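Side-chain contacts in O-ureido-L-serine synthase (Streptomyces lavendulae, PDB 3X44), which uses pyridoxal 5'-phosphate to join hydroxyurea to O-acetyl-L-serine, giving O-ureido-L-serine for D-cycloserine biosynthesis, and makes cysteine with sulfide, its preferred second substrate: residues A[6-11]-A[46-51]; A[111-116]-A[125-130]; A[159-164]-A[190-195]; A[204-209]-A[215-220]. The protein carries 1 engineered substitution. All coordinates share one frame; numbering follows the deposited sequence.

Interaction 1. Residues A[6-11]-A[46-51]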
loop_
_atom_site.group_PDB
_atom_site.type_symbol
_atom_site.label_atom_id
_atom_site.label_comp_id
_atom_site.label_asym_id
_atom_site.label_seq_id
_atom_site.Cartn_x
_atom_site.Cartn_y
_atom_site.Cartn_z
ATOM N N SER A 6 11.486 -3.070 -11.210
ATOM C CA SER A 6 11.122 -2.660 -12.561
ATOM C C SER A 6 9.871 -1.802 -12.557
ATOM O O SER A 6 9.038 -1.907 -11.660
ATOM C CB SER A 6 10.884 -3.889 -13.446
ATOM O OG SER A 6 10.316 -3.527 -14.696
ATOM N N ILE A 7 9.750 -0.958 -13.575
ATOM C CA ILE A 7 8.591 -0.083 -13.721
ATOM C C ILE A 7 7.340 -0.942 -13.934
ATOM O O ILE A 7 6.223 -0.540 -13.595
ATOM C CB ILE A 7 8.779 0.888 -14.921
ATOM C CG1 ILE A 7 7.588 1.849 -15.010
ATOM C CG2 ILE A 7 8.921 0.105 -16.220
ATOM C CD1 ILE A 7 7.584 2.914 -13.921
ATOM N N LEU A 8 7.536 -2.143 -14.473
ATOM C CA LEU A 8 6.411 -3.044 -14.723
ATOM C C LEU A 8 5.821 -3.585 -13.420
ATOM O O LEU A 8 4.735 -4.171 -13.422
ATOM C CB LEU A 8 6.844 -4.214 -15.613
ATOM C CG LEU A 8 7.595 -3.913 -16.918
ATOM C CD1 LEU A 8 7.757 -5.207 -17.722
ATOM C CD2 LEU A 8 6.850 -2.862 -17.732
ATOM N N ASP A 9 6.533 -3.396 -12.310
ATOM C CA ASP A 9 6.048 -3.884 -11.022
ATOM C C ASP A 9 5.045 -2.907 -10.403
ATOM O O ASP A 9 4.515 -3.148 -9.316
ATOM C CB ASP A 9 7.223 -4.118 -10.057
ATOM C CG ASP A 9 8.186 -5.185 -10.559
ATOM O OD1 ASP A 9 7.740 -6.101 -11.283
ATOM O OD2 ASP A 9 9.392 -5.107 -10.240
ATOM N N THR A 10 4.786 -1.805 -11.104
ATOM C CA THR A 10 3.838 -0.804 -10.625
ATOM C C THR A 10 2.527 -0.927 -11.379
ATOM O O THR A 10 1.616 -0.128 -11.192
ATOM C CB THR A 10 4.367 0.631 -10.816
ATOM O OG1 THR A 10 4.389 0.951 -12.213
ATOM C CG2 THR A 10 5.768 0.765 -10.231
ATOM N N ILE A 11 2.440 -1.933 -12.243
ATOM C CA ILE A 11 1.227 -2.150 -13.013
ATOM C C ILE A 11 0.116 -2.735 -12.133
ATOM O O ILE A 11 0.352 -3.640 -11.329
ATOM C CB ILE A 11 1.497 -3.089 -14.218
ATOM C CG1 ILE A 11 2.244 -2.317 -15.312
ATOM C CG2 ILE A 11 0.182 -3.657 -14.753
ATOM C CD1 ILE A 11 2.731 -3.169 -16.469
ATOM N N LEU A 46 -3.001 -6.075 -19.806
ATOM C CA LEU A 46 -3.003 -7.040 -20.889
ATOM C C LEU A 46 -1.591 -7.213 -21.447
ATOM O O LEU A 46 -1.125 -8.336 -21.637
ATOM C CB LEU A 46 -3.950 -6.561 -21.992
ATOM C CG LEU A 46 -4.077 -7.352 -23.294
ATOM C CD1 LEU A 46 -5.420 -7.030 -23.932
ATOM C CD2 LEU A 46 -2.948 -6.990 -24.245
ATOM N N ALA A 47 -0.913 -6.095 -21.699
ATOM C CA ALA A 47 0.434 -6.125 -22.253
ATOM C C ALA A 47 1.394 -6.969 -21.429
ATOM O O ALA A 47 2.128 -7.790 -21.974
ATOM C CB ALA A 47 0.969 -4.709 -22.395
ATOM N N LEU A 48 1.390 -6.754 -20.119
ATOM C CA LEU A 48 2.260 -7.499 -19.217
ATOM C C LEU A 48 1.870 -8.974 -19.201
ATOM O O LEU A 48 2.723 -9.862 -19.283
ATOM C CB LEU A 48 2.149 -6.931 -17.798
ATOM C CG LEU A 48 2.947 -7.649 -16.711
ATOM C CD1 LEU A 48 4.434 -7.447 -16.955
ATOM C CD2 LEU A 48 2.547 -7.118 -15.348
ATOM N N SER A 49 0.569 -9.224 -19.103
ATOM C CA SER A 49 0.063 -10.580 -19.046
ATOM C C SER A 49 0.414 -11.426 -20.255
ATOM O O SER A 49 0.910 -12.539 -20.107
ATOM C CB SER A 49 -1.450 -10.577 -18.868
ATOM O OG SER A 49 -1.905 -11.898 -18.637
ATOM N N VAL A 50 0.144 -10.901 -21.444
ATOM C CA VAL A 50 0.420 -11.625 -22.675
ATOM C C VAL A 50 1.912 -11.919 -22.830
ATOM O O VAL A 50 2.301 -13.019 -23.229
ATOM C CB VAL A 50 -0.077 -10.831 -23.906
ATOM C CG1 VAL A 50 0.343 -11.539 -25.183
ATOM C CG2 VAL A 50 -1.605 -10.682 -23.850
ATOM N N VAL A 51 2.738 -10.933 -22.503
ATOM C CA VAL A 51 4.188 -11.074 -22.598
ATOM C C VAL A 51 4.722 -12.103 -21.596
ATOM O O VAL A 51 5.514 -12.978 -21.954
ATOM C CB VAL A 51 4.879 -9.709 -22.362
ATOM C CG1 VAL A 51 6.359 -9.899 -22.071
ATOM C CG2 VAL A 51 4.690 -8.835 -23.581
#

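Interaction 2. Residues A[111-116]-A[125-130]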
loop_
_atom_site.group_PDB
_atom_site.type_symbol
_atom_site.label_atom_id
_atom_site.label_comp_id
_atom_site.label_asym_id
_atom_site.label_seq_id
_atom_site.Cartn_x
_atom_site.Cartn_y
_atom_site.Cartn_z
ATOM N N LYS A 111 7.244 0.510 -33.428
ATOM C CA LYS A 111 7.166 0.784 -34.855
ATOM C C LYS A 111 5.688 1.005 -35.130
ATOM O O LYS A 111 4.844 0.555 -34.357
ATOM C CB LYS A 111 7.690 -0.403 -35.667
ATOM C CG LYS A 111 9.206 -0.571 -35.618
ATOM C CD LYS A 111 9.916 0.520 -36.417
ATOM C CE LYS A 111 11.367 0.670 -35.979
ATOM N NZ LYS A 111 12.120 1.631 -36.837
ATOM N N LEU A 112 5.383 1.683 -36.231
ATOM C CA LEU A 112 4.007 2.009 -36.585
ATOM C C LEU A 112 3.589 1.621 -38.003
ATOM O O LEU A 112 4.236 2.000 -38.979
ATOM C CB LEU A 112 3.807 3.513 -36.395
ATOM C CG LEU A 112 2.411 4.126 -36.430
ATOM C CD1 LEU A 112 1.494 3.419 -35.449
ATOM C CD2 LEU A 112 2.529 5.598 -36.081
ATOM N N VAL A 113 2.505 0.856 -38.104
ATOM C CA VAL A 113 1.956 0.438 -39.390
ATOM C C VAL A 113 0.511 0.926 -39.394
ATOM O O VAL A 113 -0.340 0.389 -38.684
ATOM C CB VAL A 113 1.972 -1.114 -39.561
ATOM C CG1 VAL A 113 1.242 -1.507 -40.834
ATOM C CG2 VAL A 113 3.404 -1.628 -39.611
ATOM N N LEU A 114 0.237 1.962 -40.177
ATOM C CA LEU A 114 -1.109 2.507 -40.238
ATOM C C LEU A 114 -1.900 1.912 -41.395
ATOM O O LEU A 114 -1.327 1.412 -42.363
ATOM C CB LEU A 114 -1.052 4.031 -40.377
ATOM C CG LEU A 114 -0.205 4.773 -39.336
ATOM C CD1 LEU A 114 -0.245 6.279 -39.605
ATOM C CD2 LEU A 114 -0.721 4.454 -37.943
ATOM N N PHE A 115 -3.221 1.959 -41.277
ATOM C CA PHE A 115 -4.114 1.451 -42.311
ATOM C C PHE A 115 -5.417 2.238 -42.248
ATOM O O PHE A 115 -5.750 2.821 -41.213
ATOM C CB PHE A 115 -4.381 -0.054 -42.123
ATOM C CG PHE A 115 -5.243 -0.390 -40.930
ATOM C CD1 PHE A 115 -4.666 -0.650 -39.687
ATOM C CD2 PHE A 115 -6.633 -0.472 -41.054
ATOM C CE1 PHE A 115 -5.460 -0.987 -38.576
ATOM C CE2 PHE A 115 -7.441 -0.807 -39.951
ATOM C CZ PHE A 115 -6.849 -1.063 -38.711
ATOM N N PRO A 116 -6.166 2.275 -43.360
ATOM C CA PRO A 116 -7.439 3.009 -43.395
ATOM C C PRO A 116 -8.375 2.604 -42.254
ATOM O O PRO A 116 -8.905 1.491 -42.228
ATOM C CB PRO A 116 -8.002 2.682 -44.780
ATOM C CG PRO A 116 -6.772 2.376 -45.611
ATOM C CD PRO A 116 -5.861 1.640 -44.655
ATOM N N ASN A 125 -6.230 -6.743 -37.962
ATOM C CA ASN A 125 -5.761 -8.053 -37.527
ATOM C C ASN A 125 -5.191 -8.847 -38.691
ATOM O O ASN A 125 -4.226 -9.597 -38.540
ATOM C CB ASN A 125 -6.908 -8.839 -36.889
ATOM C CG ASN A 125 -7.232 -8.354 -35.497
ATOM O OD1 ASN A 125 -6.440 -7.631 -34.877
ATOM N ND2 ASN A 125 -8.398 -8.746 -34.992
ATOM N N LEU A 126 -5.801 -8.685 -39.856
ATOM C CA LEU A 126 -5.339 -9.391 -41.033
ATOM C C LEU A 126 -3.943 -8.909 -41.379
ATOM O O LEU A 126 -3.066 -9.708 -41.698
ATOM C CB LEU A 126 -6.298 -9.154 -42.195
ATOM C CG LEU A 126 -7.444 -10.170 -42.174
ATOM C CD1 LEU A 126 -8.590 -9.701 -43.057
ATOM C CD2 LEU A 126 -6.918 -11.525 -42.642
ATOM N N ILE A 127 -3.731 -7.599 -41.297
ATOM C CA ILE A 127 -2.421 -7.035 -41.601
ATOM C C ILE A 127 -1.415 -7.557 -40.587
ATOM O O ILE A 127 -0.328 -8.006 -40.945
ATOM C CB ILE A 127 -2.437 -5.488 -41.544
ATOM C CG1 ILE A 127 -3.249 -4.937 -42.716
ATOM C CG2 ILE A 127 -1.013 -4.943 -41.604
ATOM C CD1 ILE A 127 -3.534 -3.450 -42.616
ATOM N N ALA A 128 -1.789 -7.500 -39.316
ATOM C CA ALA A 128 -0.927 -7.982 -38.247
ATOM C C ALA A 128 -0.567 -9.453 -38.484
ATOM O O ALA A 128 0.587 -9.854 -38.333
ATOM C CB ALA A 128 -1.629 -7.825 -36.913
ATOM N N ASP A 129 -1.560 -10.252 -38.865
ATOM C CA ASP A 129 -1.341 -11.674 -39.110
ATOM C C ASP A 129 -0.394 -11.893 -40.284
ATOM O O ASP A 129 0.507 -12.731 -40.221
ATOM C CB ASP A 129 -2.681 -12.374 -39.383
ATOM C CG ASP A 129 -3.518 -12.553 -38.120
ATOM O OD1 ASP A 129 -4.737 -12.788 -38.242
ATOM O OD2 ASP A 129 -2.961 -12.459 -37.007
ATOM N N GLU A 130 -0.606 -11.136 -41.354
ATOM C CA GLU A 130 0.223 -11.241 -42.544
ATOM C C GLU A 130 1.678 -10.891 -42.243
ATOM O O GLU A 130 2.596 -11.557 -42.730
ATOM C CB GLU A 130 -0.321 -10.323 -43.644
ATOM C CG GLU A 130 -1.553 -10.883 -44.360
ATOM C CD GLU A 130 -2.151 -9.916 -45.380
ATOM O OE1 GLU A 130 -1.616 -8.795 -45.549
ATOM O OE2 GLU A 130 -3.164 -10.283 -46.013
#

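Interaction 3. Residues A[159-164]-A[190-195]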
loop_
_atom_site.group_PDB
_atom_site.type_symbol
_atom_site.label_atom_id
_atom_site.label_comp_id
_atom_site.label_asym_id
_atom_site.label_seq_id
_atom_site.Cartn_x
_atom_site.Cartn_y
_atom_site.Cartn_z
ATOM N N GLU A 159 -8.893 -6.361 -6.958
ATOM C CA GLU A 159 -8.800 -5.023 -6.375
ATOM C C GLU A 159 -10.208 -4.495 -6.098
ATOM O O GLU A 159 -10.468 -3.884 -5.057
ATOM C CB GLU A 159 -8.081 -4.075 -7.345
ATOM C CG GLU A 159 -6.628 -4.443 -7.607
ATOM C CD GLU A 159 -6.113 -3.888 -8.920
ATOM O OE1 GLU A 159 -6.585 -2.810 -9.341
ATOM O OE2 GLU A 159 -5.238 -4.534 -9.530
ATOM N N ILE A 160 -11.112 -4.738 -7.044
ATOM C CA ILE A 160 -12.495 -4.294 -6.915
ATOM C C ILE A 160 -13.172 -4.993 -5.734
ATOM O O ILE A 160 -13.775 -4.344 -4.884
ATOM C CB ILE A 160 -13.288 -4.576 -8.218
ATOM C CG1 ILE A 160 -12.846 -3.596 -9.312
ATOM C CG2 ILE A 160 -14.801 -4.460 -7.958
ATOM C CD1 ILE A 160 -13.364 -3.931 -10.723
ATOM N N LEU A 161 -13.057 -6.318 -5.675
ATOM C CA LEU A 161 -13.673 -7.082 -4.599
ATOM C C LEU A 161 -13.098 -6.755 -3.226
ATOM O O LEU A 161 -13.838 -6.701 -2.237
ATOM C CB LEU A 161 -13.538 -8.577 -4.870
ATOM C CG LEU A 161 -14.415 -9.104 -6.011
ATOM C CD1 LEU A 161 -13.929 -10.485 -6.439
ATOM C CD2 LEU A 161 -15.871 -9.158 -5.544
ATOM N N ALA A 162 -11.786 -6.539 -3.165
ATOM C CA ALA A 162 -11.131 -6.208 -1.902
ATOM C C ALA A 162 -11.618 -4.857 -1.393
ATOM O O ALA A 162 -11.921 -4.701 -0.210
ATOM C CB ALA A 162 -9.608 -6.173 -2.083
ATOM N N ASP A 163 -11.699 -3.884 -2.293
ATOM C CA ASP A 163 -12.141 -2.544 -1.926
ATOM C C ASP A 163 -13.594 -2.503 -1.463
ATOM O O ASP A 163 -13.949 -1.720 -0.581
ATOM C CB ASP A 163 -11.965 -1.588 -3.105
ATOM C CG ASP A 163 -10.563 -1.026 -3.197
ATOM O OD1 ASP A 163 -9.762 -1.233 -2.266
ATOM O OD2 ASP A 163 -10.262 -0.369 -4.208
ATOM N N PHE A 164 -14.434 -3.348 -2.054
ATOM C CA PHE A 164 -15.845 -3.367 -1.697
ATOM C C PHE A 164 -16.250 -4.469 -0.729
ATOM O O PHE A 164 -17.433 -4.625 -0.429
ATOM C CB PHE A 164 -16.700 -3.450 -2.964
ATOM C CG PHE A 164 -16.915 -2.118 -3.627
ATOM C CD1 PHE A 164 -16.177 -1.757 -4.746
ATOM C CD2 PHE A 164 -17.834 -1.208 -3.107
ATOM C CE1 PHE A 164 -16.344 -0.508 -5.339
ATOM C CE2 PHE A 164 -18.011 0.045 -3.691
ATOM C CZ PHE A 164 -17.265 0.396 -4.808
ATOM N N ARG A 190 -19.355 -12.934 -10.812
ATOM C CA ARG A 190 -20.375 -13.978 -10.869
ATOM C C ARG A 190 -20.260 -14.948 -9.698
ATOM O O ARG A 190 -21.263 -15.344 -9.107
ATOM C CB ARG A 190 -20.272 -14.765 -12.189
ATOM C CG ARG A 190 -21.612 -15.309 -12.699
ATOM C CD ARG A 190 -21.494 -16.621 -13.491
ATOM N NE ARG A 190 -20.295 -16.725 -14.328
ATOM C CZ ARG A 190 -20.282 -16.589 -15.654
ATOM N NH1 ARG A 190 -21.402 -16.339 -16.320
ATOM N NH2 ARG A 190 -19.149 -16.736 -16.325
ATOM N N VAL A 191 -19.031 -15.319 -9.359
ATOM C CA VAL A 191 -18.795 -16.259 -8.273
ATOM C C VAL A 191 -18.899 -15.642 -6.879
ATOM O O VAL A 191 -19.543 -16.200 -5.985
ATOM C CB VAL A 191 -17.404 -16.913 -8.420
ATOM C CG1 VAL A 191 -17.199 -17.971 -7.346
ATOM C CG2 VAL A 191 -17.267 -17.517 -9.808
ATOM N N ALA A 192 -18.284 -14.484 -6.691
ATOM C CA ALA A 192 -18.289 -13.844 -5.375
ATOM C C ALA A 192 -19.477 -12.925 -5.066
ATOM O O ALA A 192 -19.980 -12.932 -3.944
ATOM C CB ALA A 192 -16.966 -13.085 -5.166
ATOM N N ARG A 193 -19.918 -12.129 -6.037
ATOM C CA ARG A 193 -21.036 -11.221 -5.807
ATOM C C ARG A 193 -22.038 -11.251 -6.961
ATOM O O ARG A 193 -22.204 -10.265 -7.685
ATOM C CB ARG A 193 -20.518 -9.790 -5.580
ATOM C CG ARG A 193 -19.379 -9.696 -4.549
ATOM C CD ARG A 193 -19.041 -8.246 -4.162
ATOM N NE ARG A 193 -20.205 -7.545 -3.619
ATOM C CZ ARG A 193 -20.157 -6.572 -2.713
ATOM N NH1 ARG A 193 -18.991 -6.158 -2.223
ATOM N NH2 ARG A 193 -21.284 -6.016 -2.289
ATOM N N PRO A 194 -22.732 -12.390 -7.134
ATOM C CA PRO A 194 -23.722 -12.559 -8.202
ATOM C C PRO A 194 -24.860 -11.541 -8.182
ATOM O O PRO A 194 -25.575 -11.390 -9.171
ATOM C CB PRO A 194 -24.227 -13.992 -8.014
ATOM C CG PRO A 194 -23.887 -14.346 -6.613
ATOM C CD PRO A 194 -22.620 -13.598 -6.299
ATOM N N GLU A 195 -25.024 -10.841 -7.065
ATOM C CA GLU A 195 -26.080 -9.840 -6.947
ATOM C C GLU A 195 -25.755 -8.579 -7.741
ATOM O O GLU A 195 -26.660 -7.867 -8.183
ATOM C CB GLU A 195 -26.301 -9.470 -5.481
ATOM C CG GLU A 195 -27.470 -10.187 -4.836
ATOM C CD GLU A 195 -27.058 -11.494 -4.193
ATOM O OE1 GLU A 195 -25.976 -12.016 -4.544
ATOM O OE2 GLU A 195 -27.815 -12.002 -3.337
HETATM O O HOH W 1 -16.335 -7.362 -2.474
#

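Interaction 4. Residues A[204-209]-A[215-220]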
loop_
_atom_site.group_PDB
_atom_site.type_symbol
_atom_site.label_atom_id
_atom_site.label_comp_id
_atom_site.label_asym_id
_atom_site.label_seq_id
_atom_site.Cartn_x
_atom_site.Cartn_y
_atom_site.Cartn_z
ATOM N N SER A 204 -23.472 4.088 -29.363
ATOM C CA SER A 204 -24.762 4.142 -30.045
ATOM C C SER A 204 -24.621 3.752 -31.511
ATOM O O SER A 204 -25.503 3.110 -32.079
ATOM C CB SER A 204 -25.348 5.557 -29.981
ATOM O OG SER A 204 -25.678 5.932 -28.655
ATOM N N ASN A 205 -23.506 4.152 -32.117
ATOM C CA ASN A 205 -23.260 3.875 -33.530
ATOM C C ASN A 205 -22.440 2.615 -33.817
ATOM O O ASN A 205 -22.032 2.381 -34.954
ATOM C CB ASN A 205 -22.594 5.090 -34.195
ATOM C CG ASN A 205 -21.517 5.732 -33.328
ATOM O OD1 ASN A 205 -21.390 5.436 -32.140
ATOM N ND2 ASN A 205 -20.736 6.626 -33.928
ATOM N N ALA A 206 -22.204 1.797 -32.800
ATOM C CA ALA A 206 -21.438 0.572 -33.010
ATOM C C ALA A 206 -21.925 -0.546 -32.099
ATOM O O ALA A 206 -21.134 -1.204 -31.416
ATOM C CB ALA A 206 -19.949 0.837 -32.786
ATOM N N ALA A 207 -23.238 -0.755 -32.094
ATOM C CA ALA A 207 -23.846 -1.799 -31.275
ATOM C C ALA A 207 -23.679 -3.135 -31.993
ATOM O O ALA A 207 -24.640 -3.706 -32.519
ATOM C CB ALA A 207 -25.316 -1.493 -31.052
ATOM N N MET A 208 -22.439 -3.611 -32.018
ATOM C CA MET A 208 -22.085 -4.867 -32.669
ATOM C C MET A 208 -22.698 -6.087 -31.982
ATOM O O MET A 208 -23.244 -6.968 -32.640
ATOM C CB MET A 208 -20.557 -5.001 -32.710
ATOM C CG MET A 208 -20.031 -6.140 -33.574
ATOM S SD MET A 208 -20.343 -5.878 -35.330
ATOM C CE MET A 208 -21.535 -7.135 -35.642
ATOM N N LEU A 209 -22.607 -6.136 -30.659
ATOM C CA LEU A 209 -23.136 -7.264 -29.900
ATOM C C LEU A 209 -24.655 -7.251 -29.777
ATOM O O LEU A 209 -25.301 -8.297 -29.867
ATOM C CB LEU A 209 -22.512 -7.284 -28.503
ATOM C CG LEU A 209 -22.796 -8.482 -27.598
ATOM C CD1 LEU A 209 -22.359 -9.779 -28.281
ATOM C CD2 LEU A 209 -22.050 -8.295 -26.285
ATOM N N SER A 215 -19.793 0.943 -37.219
ATOM C CA SER A 215 -19.449 2.099 -38.014
ATOM C C SER A 215 -18.284 2.756 -37.299
ATOM O O SER A 215 -18.183 2.676 -36.082
ATOM C CB SER A 215 -20.623 3.077 -38.071
ATOM O OG SER A 215 -21.554 2.701 -39.069
ATOM N N PRO A 216 -17.356 3.361 -38.049
ATOM C CA PRO A 216 -16.247 4.008 -37.345
ATOM C C PRO A 216 -16.896 4.973 -36.343
ATOM O O PRO A 216 -17.891 5.622 -36.666
ATOM C CB PRO A 216 -15.493 4.742 -38.454
ATOM C CG PRO A 216 -15.830 3.989 -39.703
ATOM C CD PRO A 216 -17.239 3.469 -39.514
ATOM N N HIS A 217 -16.360 5.050 -35.131
ATOM C CA HIS A 217 -16.936 5.922 -34.110
ATOM C C HIS A 217 -15.844 6.657 -33.341
ATOM O O HIS A 217 -14.657 6.374 -33.512
ATOM C CB HIS A 217 -17.782 5.097 -33.142
ATOM C CG HIS A 217 -17.006 4.026 -32.445
ATOM N ND1 HIS A 217 -16.421 4.216 -31.211
ATOM C CD2 HIS A 217 -16.652 2.781 -32.842
ATOM C CE1 HIS A 217 -15.739 3.135 -30.881
ATOM N NE2 HIS A 217 -15.862 2.250 -31.854
ATOM N N GLN A 218 -16.253 7.579 -32.474
ATOM C CA GLN A 218 -15.301 8.384 -31.724
ATOM C C GLN A 218 -14.936 7.933 -30.312
ATOM O O GLN A 218 -14.145 8.597 -29.642
ATOM C CB GLN A 218 -15.790 9.828 -31.691
ATOM C CG GLN A 218 -16.096 10.359 -33.076
ATOM C CD GLN A 218 -16.108 11.865 -33.136
ATOM O OE1 GLN A 218 -15.056 12.507 -33.139
ATOM N NE2 GLN A 218 -17.302 12.442 -33.187
ATOM N N ILE A 219 -15.497 6.825 -29.842
ATOM C CA ILE A 219 -15.137 6.384 -28.499
ATOM C C ILE A 219 -13.958 5.423 -28.601
ATOM O O ILE A 219 -14.070 4.225 -28.347
ATOM C CB ILE A 219 -16.321 5.728 -27.755
ATOM C CG1 ILE A 219 -17.563 6.614 -27.863
ATOM C CG2 ILE A 219 -15.976 5.587 -26.291
ATOM C CD1 ILE A 219 -18.795 6.054 -27.175
ATOM N N GLN A 220 -12.819 5.999 -28.977
ATOM C CA GLN A 220 -11.568 5.278 -29.173
ATOM C C GLN A 220 -11.291 4.195 -28.144
ATOM O O GLN A 220 -11.304 4.442 -26.938
ATOM C CB GLN A 220 -10.404 6.280 -29.225
ATOM C CG GLN A 220 -10.690 7.486 -30.117
ATOM C CD GLN A 220 -9.442 8.095 -30.746
ATOM O OE1 GLN A 220 -8.374 7.487 -30.761
ATOM N NE2 GLN A 220 -9.579 9.306 -31.269
HETATM O O HOH W 2 -23.958 1.775 -37.228
#

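Interaction 1. Residues A[6-11]-A[46-51]
In the turn that sets Leu8 and Ile11 against Leu48, one carbonyl oxygen, Ile7 O, is gripped twice by the same residue. Thr10 OG1 donates to Ile7 O over 2.7 Å, lying in the carbonyl plane, while Thr10 N reaches the same oxygen at 3.1 Å and closes the 3-10 segment 7-10. The start of this turn is tied as well: Ser6 OG accepts from Leu8 N at 3.1 Å, an ST turn, and Ser6 N donates to Asp9 OD2, which it meets from above the carboxylate plane.

So braced, the turn offers two aliphatic side chains to helix 43-56. Leu48 receives both with its fork. With CG opposite the backbone N (chi1 177°), its two methyls are held out from the helix: Leu48 CD1 meets Leu8 CD1 at 4.1 Å, and Leu48 CD2 lies 4.1 Å from Ile11 CD1. That same Ile11 CD1 is 4.0 Å from Leu48 CB, so the end of Ile11 reaches the root of the leucine as well as one branch. Helix 73-85 contacts Leu8 through Ala84 and Arg85, and Tyr151 of helix 147-164 packs on Leu48. Ile7 and Thr10 pack instead on Glu258 and Phe36 of the second subunit.

Helix 43-56 begins at Ala43, an engineered residue at the position of the cofactor-binding lysine, about 9 Å from Ile11 between side chains. No hydrogen bond joins the two segments; the turn is shaped by its own polar bonds and meets the helix through apolar side-chain packing.

Interaction 2. Residues A[111-116]-A[125-130]
Ile127 leaves helix 120-135 with its CB directed at strand 111-115 and divides its two branches between two strand residues. The short branch, Ile127 CG2, meets Val113 CG1 at 4.2 Å. The long branch starts with CG1 beside the backbone N (chi1 -70°) and runs on extended, which carries the terminal methyl along to the next strand residue facing the helix. There Ile127 CD1 sits 3.5 Å from Phe115 CB and 3.9 Å from Phe115 CG. The methyl thus touches the root of the aromatic side chain and comes to the ring obliquely.

Val113 and Phe115 are alternate residues on one side of the strand, while Leu112 and Leu114 turn the other way and pack on Arg102 of helix 99-107. This is the usual alpha/beta layering, with helices on both faces of a parallel sheet. Helix 120-135 belongs to the crossover from strand 111-115, at one margin of the four strands this chain contributes, to strand 138-139 at the other. Strand 111-115 bonds to strand 88-94 on its inner side, and Asp311 of the second subunit accepts from Leu112 N. On the helix, Asp129 makes salt bridges to Arg139 and Arg141.

Between helix and strand the chemistry is wholly apolar: one branched side chain spans two strand positions, and the two segments fit by shape, while the salt bridges of Asp129 lie elsewhere on the helix.

Interaction 3. Residues A[159-164]-A[190-195]
Two helices meet here at their later parts: helix 147-164, which precedes strand 171-174, and helix 180-192, which follows it. Arg193, the first residue beyond helix 180-192 to leave helical geometry, lays its side chain across to the other helix. Arg193 NH1 donates to Phe164 O at 2.8 Å. The bond is bent, 132° at the hydrogen, and the nitrogen stands well above the carbonyl plane, although the oxygen itself lies almost exactly in the guanidinium plane. A water 2.9 Å from Arg193 NH1 accepts from it and in turn donates to Leu161 O over 2.6 Å. One nitrogen thereby serves two main-chain carbonyls of helix 147-164, one directly and one through water. Arg193 NH2 is engaged by Lys167 O, which should help to fix the rotation of the flat group.

The alpha-beta-alpha unit around this contact carries the residues Gly177 to Thr181 that bind pyridoxal 5'-phosphate, where strand 171-174 passes into helix 180-192; the contact lies at the end of that helix remote from them. Before the guanidinium is reached, the aliphatic part of Arg193 runs past Leu161 in the opposite direction, with Leu161 CD2 at 3.6 Å from Arg193 CD and 3.7 Å from Arg193 CG. A bend at chi3 (58°) then turns the guanidinium toward Phe164. The same methyl, Leu161 CD2, also touches Ala192 CB at 4.1 Å. Phe164 directs its ring elsewhere, into an edge-to-face pair with Tyr30. Tetramer packing borders the contact: Met188 of the third subunit lies on Ala192, and Ser158 of that subunit on Leu161.

Interaction 4. Residues A[204-209]-A[215-220]
Asn205 and His217 meet at about a right angle, the amide and imidazole planes inclined by 69°, so they do not stack. Instead, the amide end of Asn205 comes up against the root of the histidine: Asn205 ND2 lies 3.4 Å from His217 CB and Asn205 OD1 3.8 Å from it. Asn205 ND2 also makes a weak hydrogen bond to Glu244 OE2, and the same carboxylate oxygen accepts from Gln218 N, so Glu244 touches both sides of the contact.

The imidazole carries on past the amide to Ala206, whose CB approaches it obliquely, 3.8 Å from His217 CD2. With CG between the backbone N and the carbonyl carbon (chi1 59°), His217 brings its ring to Ala206 and its ND1 within reach of Ile219 N. Both segments belong to the irregular chain linking strand 197-203 to strand 238-242, folded back on itself around the short helix 208-211. Within it, Ile219 is the centre of an inverse gamma turn, and Ile219 N donates to His217 ND1 at 3.1 Å, somewhat tilted from the ring plane. His217 NE2 has a weak bond to Leu222 O, so the imidazole is tied at both nitrogens. A water donates to Asn205 O at 3.0 Å and is hydrogen-bonded to Ser215 OG at 3.2 Å. Further along the chain, Gln220 touches the bound cofactor adduct and accepts from Ser98 N.

Interactions 1, 2 and 3 are buried, whereas interaction 4 is a surface contact. The first two are apolar between their segments: in each, one branched side chain of a helix receives two residues, from a 3-10 turn in interaction 1 and from a strand outermost within this chain in interaction 2. Interaction 3 combines aliphatic packing with an arginine-to-carbonyl bond and a water, next to the third subunit. Interaction 4, within a single irregular stretch, relies on amide, imidazole and water contacts. Helix 147-164 supplies a segment of interaction 3 and also touches Leu48 of interaction 1. Interaction 2 involves the four-stranded sheet, interaction 3 helices near the six-stranded one; their centres lie 38 Å apart.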